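Local coordinates for protein transcriptional regulator, Crp/Fnr family (Eubacterium rectale ATCC 33656, PDB 3DV8) that probably regulates transcription as a Crp/Fnr-family protein that joins a cyclic nucleotide-binding-type beta domain to a helix-turn-helix DNA-binding domain, at residues A[26-31]-A[102-107]; A[55-60]-A[68-73]. One frame throughout, in Å; residues are numbered along the deposited sequence.

In the fold
From the N terminus, the chain passes through helix 16-23 into strand 27-31, which pairs antiparallel with strand 101-107 in interaction 1. That contact closes a long loop with 70 residues between its segments, almost the whole beta domain and without a helix. Interaction 2 is nested inside this loop: strands 55-60 and 66-72 form a hairpin with a short turn between them. The two contacts belong to different four-stranded antiparallel sheets, and their centres lie about 18 Å apart. Interaction 1 joins the first and last strands of the domain just before helix 108-117, whereas interaction 2 lies near the centre of the chain, beside helix 119-145 and the DNA-binding domain.

Interaction 1: residues A[26-31]-A[102-107]; sequences LITQHV and DLWIIP
His30 and Asp102 meet through a hydrogen bond from ND1 to OD1, 2.8 Å long. OD1 lies close to the imidazole plane, but ND1 stands above the carboxylate plane, and the two planes are 44° apart. An alanine in place of Asp102 would probably leave His30 ND1 without this acceptor and the ring freer to turn. Trp104 and Thr28 share the face of the sheet used by this pair. From Trp104, CB lies beside Leu26 CD2 at 4.0 Å; further out, CD1 touches Leu26 CD1 at 3.8 Å and Thr28 OG1 at 3.7 Å, and NE1 also passes near that hydroxyl. On the other face, Gln29 extends with CG anti to its backbone N (chi1 -174°), and its NE2 reaches Ile105 CD1 and Leu103 CD2. Leu103 CD1 packs on Val31 CG2, and Ile37 of strand 36-39 adjoins both residues. Backbone bonds run both ways between Ile27 and Ile105 and between Gln29 and Leu103. Strand 101-107 is bonded on its other side to strand 46-50, leaving 27-31 outermost within this chain, in an antiparallel sheet of the cupin-like jelly roll of cyclic nucleotide-binding domains.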
loop_
_atom_site.group_PDB
_atom_site.type_symbol
_atom_site.label_atom_id
_atom_site.label_comp_id
_atom_site.label_asym_id
_atom_site.label_seq_id
_atom_site.Cartn_x
_atom_site.Cartn_y
_atom_site.Cartn_z
ATOM N N LEU A 26 17.074 16.330 -19.018
ATOM C CA LEU A 26 16.031 16.924 -18.179
ATOM C C LEU A 26 15.048 17.696 -19.057
ATOM O O LEU A 26 15.470 18.504 -19.880
ATOM C CB LEU A 26 16.577 17.921 -17.136
ATOM C CG LEU A 26 17.100 17.474 -15.779
ATOM C CD1 LEU A 26 17.376 18.733 -14.952
ATOM C CD2 LEU A 26 16.101 16.573 -15.054
ATOM N N ILE A 27 13.755 17.433 -18.861
ATOM C CA ILE A 27 12.680 18.134 -19.552
ATOM C C ILE A 27 12.060 19.037 -18.492
ATOM O O ILE A 27 11.614 18.536 -17.466
ATOM C CB ILE A 27 11.594 17.172 -20.105
ATOM C CG1 ILE A 27 12.200 16.076 -20.990
ATOM C CG2 ILE A 27 10.551 17.964 -20.896
ATOM C CD1 ILE A 27 11.197 15.027 -21.437
ATOM N N THR A 28 12.090 20.351 -18.713
ATOM C CA THR A 28 11.441 21.331 -17.824
ATOM C C THR A 28 9.996 21.466 -18.304
ATOM O O THR A 28 9.739 21.491 -19.515
ATOM C CB THR A 28 12.142 22.709 -17.866
ATOM O OG1 THR A 28 13.475 22.572 -17.360
ATOM C CG2 THR A 28 11.381 23.754 -17.026
ATOM N N GLN A 29 9.063 21.577 -17.361
ATOM C CA GLN A 29 7.635 21.625 -17.686
ATOM C C GLN A 29 6.839 22.376 -16.630
ATOM O O GLN A 29 6.951 22.051 -15.450
ATOM C CB GLN A 29 7.121 20.184 -17.770
ATOM C CG GLN A 29 5.681 20.003 -18.246
ATOM C CD GLN A 29 5.197 18.549 -18.205
ATOM O OE1 GLN A 29 4.451 18.117 -19.080
ATOM N NE2 GLN A 29 5.606 17.798 -17.186
ATOM N N HIS A 30 6.081 23.390 -17.062
ATOM C CA HIS A 30 5.141 24.113 -16.203
ATOM C C HIS A 30 3.790 23.449 -16.485
ATOM O O HIS A 30 3.349 23.411 -17.638
ATOM C CB HIS A 30 5.095 25.622 -16.506
ATOM C CG HIS A 30 4.100 26.379 -15.668
ATOM N ND1 HIS A 30 4.298 26.648 -14.328
ATOM C CD2 HIS A 30 2.894 26.915 -15.981
ATOM C CE1 HIS A 30 3.259 27.310 -13.852
ATOM N NE2 HIS A 30 2.396 27.492 -14.837
ATOM N N VAL A 31 3.152 22.930 -15.437
ATOM C CA VAL A 31 1.872 22.213 -15.525
ATOM C C VAL A 31 0.796 23.025 -14.807
ATOM O O VAL A 31 0.955 23.319 -13.631
ATOM C CB VAL A 31 1.996 20.811 -14.849
ATOM C CG1 VAL A 31 0.741 19.994 -15.054
ATOM C CG2 VAL A 31 3.191 20.055 -15.405
ATOM N N ASP A 102 5.768 23.508 -11.337
ATOM C CA ASP A 102 7.008 23.498 -12.117
ATOM C C ASP A 102 7.719 22.185 -11.797
ATOM O O ASP A 102 8.107 21.957 -10.648
ATOM C CB ASP A 102 7.904 24.682 -11.749
ATOM C CG ASP A 102 7.322 26.000 -12.177
ATOM O OD1 ASP A 102 6.878 26.101 -13.342
ATOM O OD2 ASP A 102 7.338 26.946 -11.362
ATOM N N LEU A 103 7.867 21.339 -12.822
ATOM C CA LEU A 103 8.489 20.019 -12.717
ATOM C C LEU A 103 9.717 19.891 -13.611
ATOM O O LEU A 103 9.873 20.616 -14.592
ATOM C CB LEU A 103 7.526 18.914 -13.200
ATOM C CG LEU A 103 6.182 18.594 -12.560
ATOM C CD1 LEU A 103 5.232 19.768 -12.644
ATOM C CD2 LEU A 103 5.568 17.409 -13.294
ATOM N N TRP A 104 10.573 18.952 -13.223
ATOM C CA TRP A 104 11.652 18.439 -14.052
ATOM C C TRP A 104 11.265 16.978 -14.246
ATOM O O TRP A 104 10.763 16.346 -13.302
ATOM C CB TRP A 104 13.010 18.478 -13.369
ATOM C CG TRP A 104 13.620 19.801 -13.274
ATOM C CD1 TRP A 104 14.093 20.547 -14.298
ATOM C CD2 TRP A 104 13.899 20.525 -12.076
ATOM N NE1 TRP A 104 14.629 21.717 -13.821
ATOM C CE2 TRP A 104 14.526 21.729 -12.456
ATOM C CE3 TRP A 104 13.670 20.278 -10.711
ATOM C CZ2 TRP A 104 14.930 22.697 -11.520
ATOM C CZ3 TRP A 104 14.071 21.244 -9.773
ATOM C CH2 TRP A 104 14.696 22.438 -10.188
ATOM N N ILE A 105 11.481 16.458 -15.454
ATOM C CA ILE A 105 11.226 15.053 -15.764
ATOM C C ILE A 105 12.549 14.383 -16.171
ATOM O O ILE A 105 13.259 14.892 -17.035
ATOM C CB ILE A 105 10.194 14.864 -16.894
ATOM C CG1 ILE A 105 8.949 15.744 -16.674
ATOM C CG2 ILE A 105 9.813 13.374 -17.002
ATOM C CD1 ILE A 105 7.853 15.531 -17.713
ATOM N N ILE A 106 12.894 13.285 -15.501
ATOM C CA ILE A 106 14.036 12.452 -15.864
ATOM C C ILE A 106 13.360 11.340 -16.671
ATOM O O ILE A 106 12.573 10.594 -16.090
ATOM C CB ILE A 106 14.759 11.838 -14.637
ATOM C CG1 ILE A 106 15.270 12.929 -13.692
ATOM C CG2 ILE A 106 15.925 10.942 -15.097
ATOM C CD1 ILE A 106 15.871 12.374 -12.416
ATOM N N PRO A 107 13.605 11.246 -18.005
ATOM C CA PRO A 107 13.002 10.169 -18.824
ATOM C C PRO A 107 13.187 8.759 -18.233
ATOM O O PRO A 107 14.258 8.468 -17.691
ATOM C CB PRO A 107 13.732 10.305 -20.169
ATOM C CG PRO A 107 14.045 11.743 -20.259
ATOM C CD PRO A 107 14.419 12.143 -18.849
#

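Interaction 2: residues A[55-60]-A[68-73]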
loop_
_atom_site.group_PDB
_atom_site.type_symbol
_atom_site.label_atom_id
_atom_site.label_comp_id
_atom_site.label_asym_id
_atom_site.label_seq_id
_atom_site.Cartn_x
_atom_site.Cartn_y
_atom_site.Cartn_z
ATOM N N LEU A 55 1.126 18.007 -6.427
ATOM C CA LEU A 55 0.604 16.894 -7.229
ATOM C C LEU A 55 -0.217 15.974 -6.339
ATOM O O LEU A 55 0.026 15.870 -5.127
ATOM C CB LEU A 55 1.727 16.093 -7.895
ATOM C CG LEU A 55 2.670 16.835 -8.851
ATOM C CD1 LEU A 55 3.714 15.853 -9.407
ATOM C CD2 LEU A 55 1.908 17.534 -9.994
ATOM N N ARG A 56 -1.177 15.300 -6.961
ATOM C CA ARG A 56 -2.083 14.403 -6.277
ATOM C C ARG A 56 -2.144 13.039 -6.982
ATOM O O ARG A 56 -2.606 12.962 -8.131
ATOM C CB ARG A 56 -3.457 15.050 -6.298
ATOM C CG ARG A 56 -4.548 14.293 -5.567
ATOM C CD ARG A 56 -5.862 14.385 -6.306
ATOM N NE ARG A 56 -6.856 13.486 -5.724
ATOM C CZ ARG A 56 -8.013 13.150 -6.286
ATOM N NH1 ARG A 56 -8.330 13.567 -7.504
ATOM N NH2 ARG A 56 -8.825 12.327 -5.634
ATOM N N THR A 57 -1.689 11.983 -6.286
ATOM C CA THR A 57 -1.757 10.607 -6.780
ATOM C C THR A 57 -3.042 9.995 -6.235
ATOM O O THR A 57 -3.274 10.016 -5.040
ATOM C CB THR A 57 -0.545 9.785 -6.370
ATOM O OG1 THR A 57 0.611 10.386 -6.950
ATOM C CG2 THR A 57 -0.661 8.328 -6.866
ATOM N N TYR A 58 -3.882 9.481 -7.130
ATOM C CA TYR A 58 -5.155 8.870 -6.764
ATOM C C TYR A 58 -5.526 7.693 -7.666
ATOM O O TYR A 58 -4.867 7.428 -8.692
ATOM C CB TYR A 58 -6.266 9.931 -6.767
ATOM C CG TYR A 58 -6.631 10.560 -8.112
ATOM C CD1 TYR A 58 -5.778 11.482 -8.745
ATOM C CD2 TYR A 58 -7.869 10.291 -8.717
ATOM C CE1 TYR A 58 -6.130 12.089 -9.971
ATOM C CE2 TYR A 58 -8.227 10.884 -9.937
ATOM C CZ TYR A 58 -7.356 11.786 -10.556
ATOM O OH TYR A 58 -7.718 12.360 -11.752
ATOM N N ILE A 59 -6.567 6.978 -7.247
ATOM C CA ILE A 59 -7.091 5.848 -7.998
ATOM C C ILE A 59 -8.563 6.101 -8.279
ATOM O O ILE A 59 -9.232 6.778 -7.510
ATOM C CB ILE A 59 -6.813 4.486 -7.303
ATOM C CG1 ILE A 59 -7.458 4.388 -5.906
ATOM C CG2 ILE A 59 -5.302 4.262 -7.228
ATOM C CD1 ILE A 59 -7.294 3.024 -5.256
ATOM N N LEU A 60 -9.029 5.563 -9.402
ATOM C CA LEU A 60 -10.396 5.707 -9.879
ATOM C C LEU A 60 -11.049 4.338 -9.985
ATOM O O LEU A 60 -10.441 3.412 -10.525
ATOM C CB LEU A 60 -10.398 6.372 -11.271
ATOM C CG LEU A 60 -10.477 7.897 -11.379
ATOM C CD1 LEU A 60 -9.899 8.372 -12.699
ATOM C CD2 LEU A 60 -11.926 8.366 -11.223
ATOM N N THR A 68 -7.657 9.717 -2.736
ATOM C CA THR A 68 -6.258 10.170 -2.812
ATOM C C THR A 68 -5.347 9.207 -2.036
ATOM O O THR A 68 -5.603 8.919 -0.865
ATOM C CB THR A 68 -6.071 11.598 -2.210
ATOM O OG1 THR A 68 -6.877 12.530 -2.938
ATOM C CG2 THR A 68 -4.606 12.060 -2.246
ATOM N N LEU A 69 -4.299 8.718 -2.695
ATOM C CA LEU A 69 -3.312 7.860 -2.058
ATOM C C LEU A 69 -2.337 8.730 -1.254
ATOM O O LEU A 69 -2.086 8.465 -0.081
ATOM C CB LEU A 69 -2.580 6.998 -3.088
ATOM C CG LEU A 69 -3.456 6.051 -3.924
ATOM C CD1 LEU A 69 -2.568 5.203 -4.815
ATOM C CD2 LEU A 69 -4.327 5.147 -3.063
ATOM N N TYR A 70 -1.798 9.762 -1.890
ATOM C CA TYR A 70 -0.870 10.693 -1.245
ATOM C C TYR A 70 -0.722 11.936 -2.101
ATOM O O TYR A 70 -1.159 11.962 -3.260
ATOM C CB TYR A 70 0.515 10.041 -1.046
ATOM C CG TYR A 70 1.122 9.497 -2.325
ATOM C CD1 TYR A 70 1.901 10.310 -3.156
ATOM C CD2 TYR A 70 0.899 8.162 -2.714
ATOM C CE1 TYR A 70 2.439 9.824 -4.349
ATOM C CE2 TYR A 70 1.442 7.653 -3.900
ATOM C CZ TYR A 70 2.206 8.496 -4.720
ATOM O OH TYR A 70 2.750 8.013 -5.888
ATOM N N ARG A 71 -0.087 12.948 -1.521
ATOM C CA ARG A 71 0.234 14.198 -2.202
ATOM C C ARG A 71 1.751 14.406 -2.219
ATOM O O ARG A 71 2.458 14.005 -1.287
ATOM C CB ARG A 71 -0.456 15.374 -1.519
ATOM C CG ARG A 71 -1.935 15.510 -1.852
ATOM C CD ARG A 71 -2.587 16.490 -0.886
ATOM N NE ARG A 71 -3.818 17.121 -1.368
ATOM C CZ ARG A 71 -4.638 17.864 -0.614
ATOM N NH1 ARG A 71 -4.451 18.017 0.701
ATOM N NH2 ARG A 71 -5.705 18.423 -1.167
ATOM N N LEU A 72 2.226 15.023 -3.301
ATOM C CA LEU A 72 3.627 15.387 -3.487
ATOM C C LEU A 72 3.688 16.924 -3.535
ATOM O O LEU A 72 2.884 17.555 -4.230
ATOM C CB LEU A 72 4.171 14.765 -4.775
ATOM C CG LEU A 72 4.118 13.237 -4.915
ATOM C CD1 LEU A 72 4.631 12.860 -6.287
ATOM C CD2 LEU A 72 4.931 12.521 -3.831
ATOM N N PHE A 73 4.629 17.505 -2.784
ATOM C CA PHE A 73 4.827 18.972 -2.670
ATOM C C PHE A 73 6.208 19.373 -3.219
ATOM O O PHE A 73 6.866 18.556 -3.867
ATOM C CB PHE A 73 4.670 19.376 -1.199
ATOM C CG PHE A 73 3.342 19.016 -0.621
ATOM C CD1 PHE A 73 2.236 19.850 -0.823
ATOM C CD2 PHE A 73 3.184 17.843 0.119
ATOM C CE1 PHE A 73 0.984 19.528 -0.286
ATOM C CE2 PHE A 73 1.935 17.502 0.669
ATOM C CZ PHE A 73 0.830 18.347 0.469
#
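Thr68 OG1 is gripped by Arg56 from across the hairpin and by His178 of helix 172-179, in the DNA-binding domain. Arg56 NE gives it a hydrogen bond of 2.9 Å with an N-H...O angle of 160°, the oxygen lying at the guanidinium edge near its plane; NH2 of the same group adds a weak bond at 3.3 Å. The arginine chain leaves with CG anti to the backbone N (chi1 -177°) and bends at chi2. One face of its guanidinium lies against the Tyr58 ring, with NH1 3.3 Å above the ring plane and over its centre. NH1 also forms a salt bridge with Glu66, a further restraint that probably limits rotation of the flat group.

On the opposite side of the hairpin, Thr57 CB sits over one face of the Tyr70 ring, 3.7 Å from its centroid and displaced toward the rim, a CH-pi contact. Tyr70 CG stands between its backbone N and carbonyl carbon (chi1 55°), which starts the ring back toward Thr57. Ile59 CG2 meets Leu69 CD1 at 3.8 Å, the side chains crossing at about a right angle; Ile140 and Met137 of the second subunit pack on Ile59 and Leu69 respectively.

The backbone register slips by one residue here: Thr57 O accepts Leu69 N at 2.9 Å and, weakly, Tyr70 N, while Thr57 N binds Tyr70 O. Beyond the slip, Leu55 and Leu72 exchange two backbone hydrogen bonds. Leu69 and Tyr70 both facing Thr57 make this a classic beta bulge in an antiparallel hairpin.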